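Side-chain contact in ATP-dependent CLP protease, putative (Plasmodium falciparum, PDB 2F6I), which is the protease domain of a Clp peptidase that probably hydrolyses proteins to small peptides with a serine nucleophile, working with an ATP-dependent partner: residues A87-F92 against A111-A116. Residues are numbered along the deposited sequence; the frame is centred on the assembly and turned at random.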
ATOM      1  N   ALA C  87      28.400  24.362  -0.690  1.00 45.94           N
ATOM      2  CA  ALA C  87      27.719  25.639  -0.864  1.00 44.52           C
ATOM      3  C   ALA C  87      27.781  26.391   0.459  1.00 44.25           C
ATOM      4  O   ALA C  87      28.069  27.589   0.497  1.00 42.15           O
ATOM      5  CB  ALA C  87      26.274  25.414  -1.270  1.00 43.87           C
ATOM      6  N   ILE C  88      27.507  25.676   1.546  1.00 43.76           N
ATOM      7  CA  ILE C  88      27.549  26.278   2.869  1.00 44.94           C
ATOM      8  C   ILE C  88      28.975  26.735   3.165  1.00 47.32           C
ATOM      9  O   ILE C  88      29.188  27.784   3.774  1.00 47.57           O
ATOM     10  CB  ILE C  88      27.098  25.278   3.953  1.00 42.04           C
ATOM     11  CG1 ILE C  88      25.611  24.965   3.777  1.00 42.44           C
ATOM     12  CG2 ILE C  88      27.358  25.849   5.333  1.00 40.44           C
ATOM     13  CD1 ILE C  88      25.068  23.961   4.775  1.00 39.23           C
ATOM     14  N   LEU C  89      29.947  25.945   2.717  1.00 48.12           N
ATOM     15  CA  LEU C  89      31.352  26.270   2.928  1.00 49.94           C
ATOM     16  C   LEU C  89      31.692  27.582   2.217  1.00 50.55           C
ATOM     17  O   LEU C  89      32.379  28.437   2.779  1.00 49.98           O
ATOM     18  CB  LEU C  89      32.242  25.139   2.401  1.00 51.14           C
ATOM     19  CG  LEU C  89      33.689  25.103   2.900  1.00 52.42           C
ATOM     20  CD1 LEU C  89      33.704  24.869   4.405  1.00 51.96           C
ATOM     21  CD2 LEU C  89      34.451  23.993   2.188  1.00 53.30           C
ATOM     22  N   ASP C  90      31.208  27.739   0.985  1.00 50.22           N
ATOM     23  CA  ASP C  90      31.456  28.960   0.225  1.00 51.00           C
ATOM     24  C   ASP C  90      30.912  30.165   0.982  1.00 51.17           C
ATOM     25  O   ASP C  90      31.605  31.172   1.143  1.00 50.95           O
ATOM     26  CB  ASP C  90      30.795  28.900  -1.158  1.00 52.31           C
ATOM     27  CG  ASP C  90      31.655  28.197  -2.193  1.00 54.52           C
ATOM     28  OD1 ASP C  90      32.894  28.195  -2.037  1.00 56.54           O
ATOM     29  OD2 ASP C  90      31.094  27.664  -3.173  1.00 56.13           O
ATOM     30  N   ILE C  91      29.668  30.055   1.439  1.00 49.82           N
ATOM     31  CA  ILE C  91      29.024  31.132   2.177  1.00 49.75           C
ATOM     32  C   ILE C  91      29.818  31.431   3.443  1.00 51.75           C
ATOM     33  O   ILE C  91      30.008  32.590   3.813  1.00 51.68           O
ATOM     34  CB  ILE C  91      27.569  30.755   2.553  1.00 49.15           C
ATOM     35  CG1 ILE C  91      26.742  30.552   1.281  1.00 48.08           C
ATOM     36  CG2 ILE C  91      26.940  31.845   3.411  1.00 47.41           C
ATOM     37  CD1 ILE C  91      26.699  31.770   0.372  1.00 46.53           C
ATOM     38  N   PHE C  92      30.282  30.374   4.098  1.00 54.63           N
ATOM     39  CA  PHE C  92      31.067  30.499   5.318  1.00 56.78           C
ATOM     40  C   PHE C  92      32.218  31.470   5.117  1.00 57.91           C
ATOM     41  O   PHE C  92      32.404  32.402   5.896  1.00 58.58           O
ATOM     42  CB  PHE C  92      31.641  29.139   5.711  1.00 58.69           C
ATOM     43  CG  PHE C  92      31.017  28.543   6.933  1.00 60.17           C
ATOM     44  CD1 PHE C  92      29.650  28.291   6.983  1.00 61.12           C
ATOM     45  CD2 PHE C  92      31.804  28.209   8.032  1.00 61.69           C
ATOM     46  CE1 PHE C  92      29.073  27.711   8.112  1.00 61.73           C
ATOM     47  CE2 PHE C  92      31.239  27.629   9.164  1.00 63.12           C
ATOM     48  CZ  PHE C  92      29.868  27.379   9.203  1.00 63.30           C
ATOM     49  N   ALA C 111      29.723  17.831   7.453  1.00 47.05           N
ATOM     50  CA  ALA C 111      29.468  18.410   8.765  1.00 46.48           C
ATOM     51  C   ALA C 111      30.811  18.553   9.475  1.00 45.88           C
ATOM     52  O   ALA C 111      31.083  19.562  10.128  1.00 44.80           O
ATOM     53  CB  ALA C 111      28.531  17.514   9.566  1.00 46.46           C
ATOM     54  N   SER C 112      31.650  17.531   9.328  1.00 45.22           N
ATOM     55  CA  SER C 112      32.976  17.526   9.930  1.00 45.65           C
ATOM     56  C   SER C 112      33.848  18.596   9.286  1.00 45.58           C
ATOM     57  O   SER C 112      34.608  19.281   9.969  1.00 44.95           O
ATOM     58  CB  SER C 112      33.634  16.155   9.753  1.00 46.62           C
ATOM     59  OG  SER C 112      32.975  15.167  10.527  1.00 48.27           O
ATOM     60  N   VAL C 113      33.731  18.739   7.970  1.00 45.14           N
ATOM     61  CA  VAL C 113      34.508  19.737   7.246  1.00 46.47           C
ATOM     62  C   VAL C 113      34.104  21.143   7.678  1.00 47.81           C
ATOM     63  O   VAL C 113      34.959  22.008   7.886  1.00 49.56           O
ATOM     64  CB  VAL C 113      34.311  19.609   5.725  1.00 45.70           C
ATOM     65  CG1 VAL C 113      35.119  20.677   5.011  1.00 44.62           C
ATOM     66  CG2 VAL C 113      34.736  18.222   5.261  1.00 45.80           C
ATOM     67  N   ILE C 114      32.800  21.371   7.807  1.00 47.47           N
ATOM     68  CA  ILE C 114      32.301  22.674   8.230  1.00 46.55           C
ATOM     69  C   ILE C 114      32.831  22.958   9.631  1.00 46.56           C
ATOM     70  O   ILE C 114      33.239  24.078   9.940  1.00 46.81           O
ATOM     71  CB  ILE C 114      30.758  22.705   8.250  1.00 46.57           C
ATOM     72  CG1 ILE C 114      30.222  22.580   6.822  1.00 46.23           C
ATOM     73  CG2 ILE C 114      30.267  23.995   8.892  1.00 43.97           C
ATOM     74  CD1 ILE C 114      28.710  22.483   6.737  1.00 46.74           C
ATOM     75  N   LEU C 115      32.819  21.932  10.475  1.00 45.83           N
ATOM     76  CA  LEU C 115      33.319  22.058  11.838  1.00 45.11           C
ATOM     77  C   LEU C 115      34.779  22.504  11.786  1.00 46.84           C
ATOM     78  O   LEU C 115      35.186  23.420  12.498  1.00 46.15           O
ATOM     79  CB  LEU C 115      33.215  20.708  12.555  1.00 42.65           C
ATOM     80  CG  LEU C 115      33.907  20.542  13.912  1.00 40.77           C
ATOM     81  CD1 LEU C 115      33.298  21.483  14.944  1.00 37.22           C
ATOM     82  CD2 LEU C 115      33.770  19.094  14.362  1.00 38.59           C
ATOM     83  N   ALA C 116      35.552  21.856  10.918  1.00 47.89           N
ATOM     84  CA  ALA C 116      36.974  22.144  10.768  1.00 49.85           C
ATOM     85  C   ALA C 116      37.295  23.486  10.108  1.00 51.86           C
ATOM     86  O   ALA C 116      38.417  23.982  10.224  1.00 51.64           O
ATOM     87  CB  ALA C 116      37.644  21.016   9.995  1.00 47.64           C
TER
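I114 lies across the ends of I88 and F92, one turn apart on helix 82-94, and meets each with a different branch. Its chi1 of -67° puts CG1 beside the backbone N and leaves CG2 anti to it, where CG2 reaches the far end of the F92 ring. F92 CZ lies 3.4 Å from I114 CG2, with F92 CE2 and CE1 a little farther off, an approach that is oblique to the ring. The F92 chi1 of -109° lies away from the staggered values and carries the ring across towards I114, the two side chains crossing at about a right angle. The other branch of I114 is extended and delivers CD1 to within 3.9 Å of I88 CG2, again a nearly perpendicular crossing. Beside this trio, L89 CD2 and V113 CG1 make a looser contact at 4.4 Å. The short segments run almost parallel, their axes 10° apart in direction and 10.4 Å apart at closest approach, with L89 and I114 nearest in the backbone. Around them, I75 of strand 71-77 touches I114, I73 of the same strand touches F92, and L56 of helix 50-66 packs on I88; Y164 and L161 of helix 151-169 adjoin L89 and V113. The contact thus joins two helices of the ClpP fold over its parallel sheet; the V113 side chain lies about 11 Å from that of H134, the predicted active-site histidine. With methyl groups and one aromatic ring doing all the touching, cohesion here rests on shape and exclusion of water, with no directional bond between the segments to fix their spacing.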